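Local coordinates for putative cell adhesion protein (Bacteroides eggerthii, PDB 4GPV) that probably serves as a subunit of a FimA-like pilus of a human gut bacterium, with a likely part in cell adhesion, at residues A17-K22 with V52-E57; K85-A90 with T107-V112; I176-D181 with S276-P281. One frame throughout, in Å; residues are numbered along the deposited sequence.

Interactions 1 and 2 belong to one end of the elongated chain and interaction 3 to the other, in that order along the sequence. The centres of the first two lie 12 Å apart, on one mixed sheet in which strands 50-56 and 83-90 are antiparallel neighbours. Val52 and Leu54 of strand 50-56 face strand 18-24, while Phe53 and Phe55 meet Leu109 of helix 106-111 on the other side. The centre of interaction 3 is 55 Å from that of interaction 1 and 45 Å from that of interaction 2, in a second sheet within the FimA-like C-terminal range. Two contacts thus pack the two sides of one sheet region, and the third a remote part of this likely pilus subunit.

Interaction 1 (A17-K22 with V52-E57); sequences AVLTIK and VFLFRE
Leu19 and Leu54 reach toward each other from strands 18-24 and 50-56 and meet tip to tip, methyl against methyl. The nearest pair is Leu19 CD2 to Leu54 CD2 at 3.9 Å, and Leu54 CD1 lies 4.0 Å from that same Leu19 CD2. The second Leu19 branch joins in, with CD1 4.1 Å from Leu54 CD1, so both forks of each leucine are engaged. In Leu54 CG lies anti to the carbonyl carbon (chi1 -62°), and the isobutyl group extends from the strand toward the facing chain. Two residues after Leu19 and two before Leu54, the beta-branched Ile21 and Val52 make a looser contact: Ile21 CG1 comes to 4.3 Å from Val52 CG1. The spacing of the backbones explains the sizes. The CA atoms of Leu19 and Leu54 are 9.9 Å apart, which two leucines can span, whereas those of Ile21 and Val52 are only 8.6 Å apart, where a shorter valine suffices.

No hydrogen bond crosses between the segments; the backbones stand too far apart to bond each other and pair elsewhere, Leu19 with Ile76, Thr20 with Ala147, and Phe53 and Phe55 with strand 83-90. Ile76 also packs against Ile21, Val52 and Leu54. Alternation along the strands keeps Thr20 and Lys22 on the other side, their side chains packing on Gln148.

All four touching residues are buried and purely aliphatic, and the contact has no direction-specific bond. Its chemistry implies cohesion by the hydrophobic effect and dispersion between two facing parts of a curled sheet, with position left to the backbone bonds each strand makes elsewhere.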
loop_
_atom_site.group_PDB
_atom_site.type_symbol
_atom_site.label_atom_id
_atom_site.label_comp_id
_atom_site.label_asym_id
_atom_site.label_seq_id
_atom_site.Cartn_x
_atom_site.Cartn_y
_atom_site.Cartn_z
ATOM N N ALA A 17 20.360 -0.919 31.368
ATOM C CA ALA A 17 20.650 -1.977 30.434
ATOM C C ALA A 17 21.252 -1.420 29.168
ATOM O O ALA A 17 21.167 -0.215 28.901
ATOM C CB ALA A 17 19.368 -2.728 30.108
ATOM N N VAL A 18 21.861 -2.307 28.397
ATOM C CA VAL A 18 22.368 -2.031 27.062
ATOM C C VAL A 18 21.608 -2.958 26.141
ATOM O O VAL A 18 21.610 -4.173 26.356
ATOM C CB VAL A 18 23.900 -2.172 26.901
ATOM C CG1 VAL A 18 24.320 -1.808 25.480
ATOM C CG2 VAL A 18 24.637 -1.314 27.929
ATOM N N LEU A 19 20.914 -2.385 25.165
ATOM C CA LEU A 19 20.133 -3.128 24.181
ATOM C C LEU A 19 20.720 -2.880 22.812
ATOM O O LEU A 19 20.940 -1.722 22.439
ATOM C CB LEU A 19 18.666 -2.673 24.215
ATOM C CG LEU A 19 17.772 -3.195 25.332
ATOM C CD1 LEU A 19 17.634 -2.180 26.432
ATOM C CD2 LEU A 19 16.369 -3.489 24.781
ATOM N N THR A 20 21.010 -3.963 22.080
ATOM C CA THR A 20 21.535 -3.881 20.715
ATOM C C THR A 20 20.388 -4.308 19.816
ATOM O O THR A 20 19.884 -5.423 19.968
ATOM C CB THR A 20 22.806 -4.736 20.558
ATOM O OG1 THR A 20 23.781 -4.295 21.501
ATOM C CG2 THR A 20 23.389 -4.655 19.148
ATOM N N ILE A 21 19.939 -3.396 18.941
ATOM C CA ILE A 21 18.820 -3.659 18.046
ATOM C C ILE A 21 19.383 -3.875 16.667
ATOM O O ILE A 21 20.214 -3.082 16.213
ATOM C CB ILE A 21 17.744 -2.530 18.061
ATOM C CG1 ILE A 21 17.399 -2.021 19.494
ATOM C CG2 ILE A 21 16.472 -2.925 17.233
ATOM C CD1 ILE A 21 16.537 -2.958 20.427
ATOM N N LYS A 22 18.983 -4.971 16.036
ATOM C CA LYS A 22 19.357 -5.319 14.663
ATOM C C LYS A 22 18.093 -5.340 13.809
ATOM O O LYS A 22 17.097 -5.948 14.205
ATOM C CB LYS A 22 20.064 -6.688 14.581
ATOM C CG LYS A 22 21.492 -6.731 15.105
ATOM C CD LYS A 22 22.059 -8.141 14.906
ATOM C CE LYS A 22 23.490 -8.303 15.360
ATOM N NZ LYS A 22 23.991 -9.681 15.096
ATOM N N VAL A 52 12.637 3.444 17.497
ATOM C CA VAL A 52 12.582 2.233 18.332
ATOM C C VAL A 52 11.861 2.615 19.637
ATOM O O VAL A 52 12.272 3.554 20.332
ATOM C CB VAL A 52 13.960 1.555 18.642
ATOM C CG1 VAL A 52 13.788 0.249 19.435
ATOM C CG2 VAL A 52 14.783 1.307 17.377
ATOM N N PHE A 53 10.786 1.894 19.946
ATOM C CA PHE A 53 10.021 2.071 21.174
ATOM C C PHE A 53 10.242 0.856 22.053
ATOM O O PHE A 53 10.117 -0.273 21.575
ATOM C CB PHE A 53 8.514 2.247 20.892
ATOM C CG PHE A 53 8.182 3.325 19.892
ATOM C CD1 PHE A 53 8.272 3.076 18.523
ATOM C CD2 PHE A 53 7.754 4.577 20.315
ATOM C CE1 PHE A 53 7.978 4.076 17.589
ATOM C CE2 PHE A 53 7.463 5.584 19.381
ATOM C CZ PHE A 53 7.579 5.328 18.029
ATOM N N LEU A 54 10.565 1.078 23.330
ATOM C CA LEU A 54 10.768 -0.017 24.259
ATOM C C LEU A 54 9.719 0.066 25.345
ATOM O O LEU A 54 9.512 1.145 25.888
ATOM C CB LEU A 54 12.177 0.020 24.883
ATOM C CG LEU A 54 13.361 -0.125 23.925
ATOM C CD1 LEU A 54 14.697 0.141 24.672
ATOM C CD2 LEU A 54 13.388 -1.488 23.305
ATOM N N PHE A 55 9.037 -1.049 25.645
ATOM C CA PHE A 55 7.984 -1.021 26.665
ATOM C C PHE A 55 8.202 -2.028 27.749
ATOM O O PHE A 55 8.709 -3.115 27.493
ATOM C CB PHE A 55 6.609 -1.284 26.027
ATOM C CG PHE A 55 6.223 -0.229 25.028
ATOM C CD1 PHE A 55 5.780 1.020 25.447
ATOM C CD2 PHE A 55 6.329 -0.469 23.667
ATOM C CE1 PHE A 55 5.449 2.009 24.515
ATOM C CE2 PHE A 55 5.992 0.520 22.733
ATOM C CZ PHE A 55 5.556 1.747 23.161
ATOM N N ARG A 56 7.759 -1.678 28.960
ATOM C CA ARG A 56 7.810 -2.570 30.112
ATOM C C ARG A 56 6.603 -3.542 30.046
ATOM O O ARG A 56 5.736 -3.382 29.177
ATOM C CB ARG A 56 7.846 -1.760 31.410
ATOM C CG ARG A 56 9.074 -0.872 31.451
ATOM C CD ARG A 56 9.240 -0.056 32.713
ATOM N NE ARG A 56 10.452 0.745 32.562
ATOM C CZ ARG A 56 10.684 1.909 33.156
ATOM N NH1 ARG A 56 9.821 2.396 34.044
ATOM N NH2 ARG A 56 11.805 2.566 32.914
ATOM N N GLU A 57 6.559 -4.537 30.963
ATOM C CA GLU A 57 5.504 -5.559 31.020
ATOM C C GLU A 57 4.104 -4.921 31.075
ATOM O O GLU A 57 3.184 -5.400 30.403
ATOM C CB GLU A 57 5.744 -6.494 32.228
ATOM C CG GLU A 57 4.736 -7.623 32.426
ATOM C CD GLU A 57 4.561 -8.657 31.328
ATOM O OE1 GLU A 57 5.544 -8.958 30.614
ATOM O OE2 GLU A 57 3.439 -9.203 31.213
#

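Interaction 2 (K85-A90 with T107-V112); sequences KAYVVA and TDLLAV
Tyr87 of strand 83-90 meets two successive residues of helix 106-111, Leu109 and Leu110, each through its CD2 methyl. Leu109 CD2 sits at the base of the tyrosine, 3.4 Å from Tyr87 CB and 3.6 Å from Tyr87 CG, a close apolar approach oblique to the ring. Its CG is anti to the backbone N (chi1 177°), which carries the branch from the helix toward the strand. Leu110 takes the far end: its CD2 lies 3.6 Å from Tyr87 CE2 and 3.7 Å from Tyr87 OH, the side chains crossing at about a right angle. On one side of the ring, the two methyls line the tyrosine from CB to OH.

Tyr87 OH is hydrogen-bonded to the carboxylate of Glu106 at the start of the same helix. Phe195 meets the tyrosine ring edge-to-face and also touches Leu110, while Leu109 packs on Phe53 and Phe55 of the neighbouring strand.

A tyrosine suits this place: its ring is apolar enough for the buried helix-on-sheet interface, yet its hydroxyl finds a partner in Glu106. The implied chemistry is apolar adhesion of a short helix to the sheet, with one hydrogen bond tying the hydroxyl to the helix start.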
loop_
_atom_site.group_PDB
_atom_site.type_symbol
_atom_site.label_atom_id
_atom_site.label_comp_id
_atom_site.label_asym_id
_atom_site.label_seq_id
_atom_site.Cartn_x
_atom_site.Cartn_y
_atom_site.Cartn_z
ATOM N N LYS A 85 9.327 -5.485 25.382
ATOM C CA LYS A 85 8.970 -5.456 23.958
ATOM C C LYS A 85 9.635 -4.317 23.259
ATOM O O LYS A 85 9.711 -3.219 23.818
ATOM C CB LYS A 85 7.445 -5.297 23.805
ATOM C CG LYS A 85 6.614 -6.558 24.028
ATOM C CD LYS A 85 6.604 -7.508 22.821
ATOM C CE LYS A 85 5.697 -7.096 21.694
ATOM N NZ LYS A 85 5.862 -8.004 20.536
ATOM N N ALA A 86 10.086 -4.560 22.016
ATOM C CA ALA A 86 10.670 -3.532 21.153
ATOM C C ALA A 86 9.836 -3.446 19.891
ATOM O O ALA A 86 9.502 -4.484 19.309
ATOM C CB ALA A 86 12.126 -3.880 20.827
ATOM N N TYR A 87 9.379 -2.237 19.543
ATOM C CA TYR A 87 8.653 -1.962 18.313
ATOM C C TYR A 87 9.494 -1.042 17.485
ATOM O O TYR A 87 10.130 -0.110 18.029
ATOM C CB TYR A 87 7.316 -1.308 18.630
ATOM C CG TYR A 87 6.308 -2.204 19.311
ATOM C CD1 TYR A 87 6.316 -2.373 20.690
ATOM C CD2 TYR A 87 5.246 -2.747 18.601
ATOM C CE1 TYR A 87 5.371 -3.181 21.324
ATOM C CE2 TYR A 87 4.269 -3.518 19.229
ATOM C CZ TYR A 87 4.336 -3.734 20.591
ATOM O OH TYR A 87 3.368 -4.492 21.206
ATOM N N VAL A 88 9.514 -1.290 16.170
ATOM C CA VAL A 88 10.312 -0.462 15.244
ATOM C C VAL A 88 9.407 0.011 14.109
ATOM O O VAL A 88 8.675 -0.792 13.521
ATOM C CB VAL A 88 11.563 -1.215 14.682
ATOM C CG1 VAL A 88 12.322 -0.360 13.663
ATOM C CG2 VAL A 88 12.510 -1.651 15.807
ATOM N N VAL A 89 9.485 1.292 13.790
ATOM C CA VAL A 89 8.788 1.868 12.651
ATOM C C VAL A 89 9.850 2.559 11.819
ATOM O O VAL A 89 10.572 3.389 12.352
ATOM C CB VAL A 89 7.619 2.827 13.026
ATOM C CG1 VAL A 89 6.976 3.404 11.765
ATOM C CG2 VAL A 89 6.556 2.122 13.877
ATOM N N ALA A 90 9.943 2.231 10.532
ATOM C CA ALA A 90 10.931 2.879 9.661
ATOM C C ALA A 90 10.254 3.831 8.691
ATOM O O ALA A 90 9.120 3.583 8.246
ATOM C CB ALA A 90 11.683 1.814 8.858
ATOM N N THR A 107 -0.251 0.704 24.463
ATOM C CA THR A 107 -1.630 0.848 23.972
ATOM C C THR A 107 -1.676 2.008 22.968
ATOM O O THR A 107 -2.239 1.833 21.894
ATOM C CB THR A 107 -2.600 1.037 25.151
ATOM O OG1 THR A 107 -2.506 -0.107 26.001
ATOM C CG2 THR A 107 -4.066 1.199 24.702
ATOM N N ASP A 108 -1.004 3.143 23.260
ATOM C CA ASP A 108 -0.962 4.280 22.325
ATOM C C ASP A 108 -0.310 3.928 21.018
ATOM O O ASP A 108 -0.821 4.309 19.962
ATOM C CB ASP A 108 -0.196 5.477 22.901
ATOM C CG ASP A 108 -0.845 6.145 24.092
ATOM O OD1 ASP A 108 -2.087 6.005 24.249
ATOM O OD2 ASP A 108 -0.120 6.857 24.839
ATOM N N LEU A 109 0.862 3.267 21.077
ATOM C CA LEU A 109 1.587 2.947 19.859
ATOM C C LEU A 109 0.765 2.014 18.964
ATOM O O LEU A 109 0.730 2.211 17.754
ATOM C CB LEU A 109 2.942 2.305 20.182
ATOM C CG LEU A 109 3.749 1.859 18.957
ATOM C CD1 LEU A 109 4.184 3.020 18.129
ATOM C CD2 LEU A 109 4.943 1.081 19.359
ATOM N N LEU A 110 0.105 1.010 19.566
ATOM C CA LEU A 110 -0.666 0.011 18.836
ATOM C C LEU A 110 -1.842 0.616 18.058
ATOM O O LEU A 110 -2.298 0.019 17.074
ATOM C CB LEU A 110 -1.169 -1.083 19.788
ATOM C CG LEU A 110 -0.078 -1.960 20.414
ATOM C CD1 LEU A 110 -0.669 -2.950 21.419
ATOM C CD2 LEU A 110 0.740 -2.685 19.363
ATOM N N ALA A 111 -2.301 1.803 18.474
ATOM C CA ALA A 111 -3.397 2.509 17.822
ATOM C C ALA A 111 -2.943 3.544 16.790
ATOM O O ALA A 111 -3.795 4.063 16.076
ATOM C CB ALA A 111 -4.260 3.189 18.875
ATOM N N VAL A 112 -1.631 3.859 16.680
ATOM C CA VAL A 112 -1.202 4.890 15.718
ATOM C C VAL A 112 -1.488 4.470 14.270
ATOM O O VAL A 112 -1.108 3.384 13.867
ATOM C CB VAL A 112 0.298 5.263 15.861
ATOM C CG1 VAL A 112 0.730 6.245 14.765
ATOM C CG2 VAL A 112 0.559 5.860 17.231
#

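Interaction 3 (I176-D181 with S276-P281); sequences ITITDD and SPIFYP
Ile278 meets Ile178 first, its terminal CD1 set against the side chain from strand 176-193. Ile278 CD1 lies 3.7 Å from Ile178 CD1 and 3.8 Å from Ile178 CG2, so it touches both branches, and the two side chains cross at about a right angle. Ile278 reaches there with CG1 between its backbone N and carbonyl carbon (chi1 61°), a crowded position.

Two residues on, Tyr280 again points toward strand 176-193, and its side chain and that of Ile178 approach each other from opposite directions. Its OH is 3.6 Å from Ile178 CD1, a van der Waals contact; the hydroxyl's hydrogen bond goes to Gly314 O, with a weak one to Arg168. Farther round the ring, Tyr280 CE2 is 4.1 Å from Asp180 OD1, and the carboxylate and ring planes stand 89° apart. That carboxylate is held by a salt bridge to Arg168 and a hydrogen bond to Ser267, which suits an aspartate beside a largely apolar cluster. An alanine in place of Ile178 would probably open a gap beneath Ile278 CD1 and leave the Tyr280 phenol end without its apolar support.

The two strands cross at 68°, with axes 8.9 Å apart at closest. Strand 262-271 pairs antiparallel with both and forms a hairpin with 274-283, an arrangement consistent with a strongly curled sheet folding over its own core in the transthyretin-like C-terminal domain of FimA-type subunits.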
loop_
_atom_site.group_PDB
_atom_site.type_symbol
_atom_site.label_atom_id
_atom_site.label_comp_id
_atom_site.label_asym_id
_atom_site.label_seq_id
_atom_site.Cartn_x
_atom_site.Cartn_y
_atom_site.Cartn_z
ATOM N N ILE A 176 -16.831 5.141 -34.041
ATOM C CA ILE A 176 -16.626 5.087 -32.603
ATOM C C ILE A 176 -15.152 5.231 -32.375
ATOM O O ILE A 176 -14.358 4.537 -33.022
ATOM C CB ILE A 176 -17.205 3.795 -31.987
ATOM C CG1 ILE A 176 -18.727 3.681 -32.294
ATOM C CG2 ILE A 176 -16.902 3.706 -30.472
ATOM C CD1 ILE A 176 -19.269 2.254 -32.217
ATOM N N THR A 177 -14.784 6.147 -31.470
ATOM C CA THR A 177 -13.386 6.326 -31.132
ATOM C C THR A 177 -13.227 6.201 -29.623
ATOM O O THR A 177 -14.128 6.551 -28.851
ATOM C CB THR A 177 -12.816 7.628 -31.716
ATOM O OG1 THR A 177 -11.392 7.586 -31.625
ATOM C CG2 THR A 177 -13.349 8.880 -31.045
ATOM N N ILE A 178 -12.102 5.619 -29.214
ATOM C CA ILE A 178 -11.766 5.473 -27.800
ATOM C C ILE A 178 -10.375 6.004 -27.657
ATOM O O ILE A 178 -9.499 5.665 -28.454
ATOM C CB ILE A 178 -11.940 4.027 -27.218
ATOM C CG1 ILE A 178 -13.418 3.606 -27.285
ATOM C CG2 ILE A 178 -11.432 3.928 -25.762
ATOM C CD1 ILE A 178 -13.686 2.106 -26.925
ATOM N N THR A 179 -10.188 6.893 -26.672
ATOM C CA THR A 179 -8.894 7.427 -26.294
ATOM C C THR A 179 -8.676 7.025 -24.837
ATOM O O THR A 179 -9.507 7.345 -23.984
ATOM C CB THR A 179 -8.829 8.960 -26.514
ATOM O OG1 THR A 179 -9.030 9.246 -27.897
ATOM C CG2 THR A 179 -7.501 9.573 -26.035
ATOM N N ASP A 180 -7.589 6.304 -24.542
ATOM C CA ASP A 180 -7.315 5.951 -23.158
ATOM C C ASP A 180 -6.730 7.160 -22.451
ATOM O O ASP A 180 -5.838 7.819 -23.013
ATOM C CB ASP A 180 -6.347 4.764 -23.084
ATOM C CG ASP A 180 -6.874 3.499 -23.726
ATOM O OD1 ASP A 180 -8.113 3.271 -23.678
ATOM O OD2 ASP A 180 -6.070 2.773 -24.335
ATOM N N ASP A 181 -7.203 7.461 -21.211
ATOM C CA ASP A 181 -6.732 8.662 -20.530
ATOM C C ASP A 181 -5.777 8.361 -19.382
ATOM O O ASP A 181 -4.765 9.053 -19.230
ATOM C CB ASP A 181 -7.924 9.500 -20.030
ATOM C CG ASP A 181 -8.954 9.792 -21.105
ATOM O OD1 ASP A 181 -8.562 10.268 -22.201
ATOM O OD2 ASP A 181 -10.142 9.524 -20.870
ATOM N N SER A 276 -18.041 10.176 -23.391
ATOM C CA SER A 276 -18.369 9.725 -22.045
ATOM C C SER A 276 -17.239 8.896 -21.480
ATOM O O SER A 276 -16.521 8.252 -22.244
ATOM C CB SER A 276 -19.669 8.909 -22.060
ATOM O OG SER A 276 -19.625 7.857 -23.010
ATOM N N PRO A 277 -17.081 8.862 -20.144
ATOM C CA PRO A 277 -16.016 8.035 -19.569
ATOM C C PRO A 277 -16.390 6.543 -19.580
ATOM O O PRO A 277 -17.548 6.150 -19.351
ATOM C CB PRO A 277 -15.872 8.570 -18.137
ATOM C CG PRO A 277 -17.160 9.201 -17.830
ATOM C CD PRO A 277 -17.828 9.607 -19.104
ATOM N N ILE A 278 -15.407 5.709 -19.891
ATOM C CA ILE A 278 -15.558 4.250 -19.890
ATOM C C ILE A 278 -14.398 3.696 -19.110
ATOM O O ILE A 278 -13.385 4.380 -18.922
ATOM C CB ILE A 278 -15.701 3.580 -21.285
ATOM C CG1 ILE A 278 -14.450 3.840 -22.154
ATOM C CG2 ILE A 278 -17.006 4.014 -21.980
ATOM C CD1 ILE A 278 -14.305 3.015 -23.383
ATOM N N PHE A 279 -14.558 2.487 -18.622
ATOM C CA PHE A 279 -13.537 1.862 -17.777
ATOM C C PHE A 279 -13.274 0.418 -18.149
ATOM O O PHE A 279 -14.180 -0.286 -18.579
ATOM C CB PHE A 279 -13.999 1.901 -16.302
ATOM C CG PHE A 279 -14.231 3.284 -15.752
ATOM C CD1 PHE A 279 -15.462 3.917 -15.909
ATOM C CD2 PHE A 279 -13.213 3.970 -15.108
ATOM C CE1 PHE A 279 -15.669 5.209 -15.415
ATOM C CE2 PHE A 279 -13.427 5.241 -14.578
ATOM C CZ PHE A 279 -14.645 5.878 -14.777
ATOM N N TYR A 280 -12.028 -0.039 -17.922
ATOM C CA TYR A 280 -11.664 -1.453 -18.061
ATOM C C TYR A 280 -11.174 -1.823 -16.663
ATOM O O TYR A 280 -10.015 -1.582 -16.339
ATOM C CB TYR A 280 -10.600 -1.662 -19.151
ATOM C CG TYR A 280 -11.006 -1.107 -20.495
ATOM C CD1 TYR A 280 -11.714 -1.890 -21.409
ATOM C CD2 TYR A 280 -10.628 0.175 -20.886
ATOM C CE1 TYR A 280 -11.994 -1.427 -22.692
ATOM C CE2 TYR A 280 -10.948 0.670 -22.158
ATOM C CZ TYR A 280 -11.635 -0.136 -23.056
ATOM O OH TYR A 280 -11.924 0.349 -24.319
ATOM N N PRO A 281 -12.090 -2.240 -15.766
ATOM C CA PRO A 281 -11.711 -2.355 -14.351
ATOM C C PRO A 281 -11.518 -3.771 -13.799
ATOM O O PRO A 281 -11.957 -4.763 -14.398
ATOM C CB PRO A 281 -12.923 -1.736 -13.669
ATOM C CG PRO A 281 -14.087 -2.106 -14.577
ATOM C CD PRO A 281 -13.547 -2.421 -15.935
#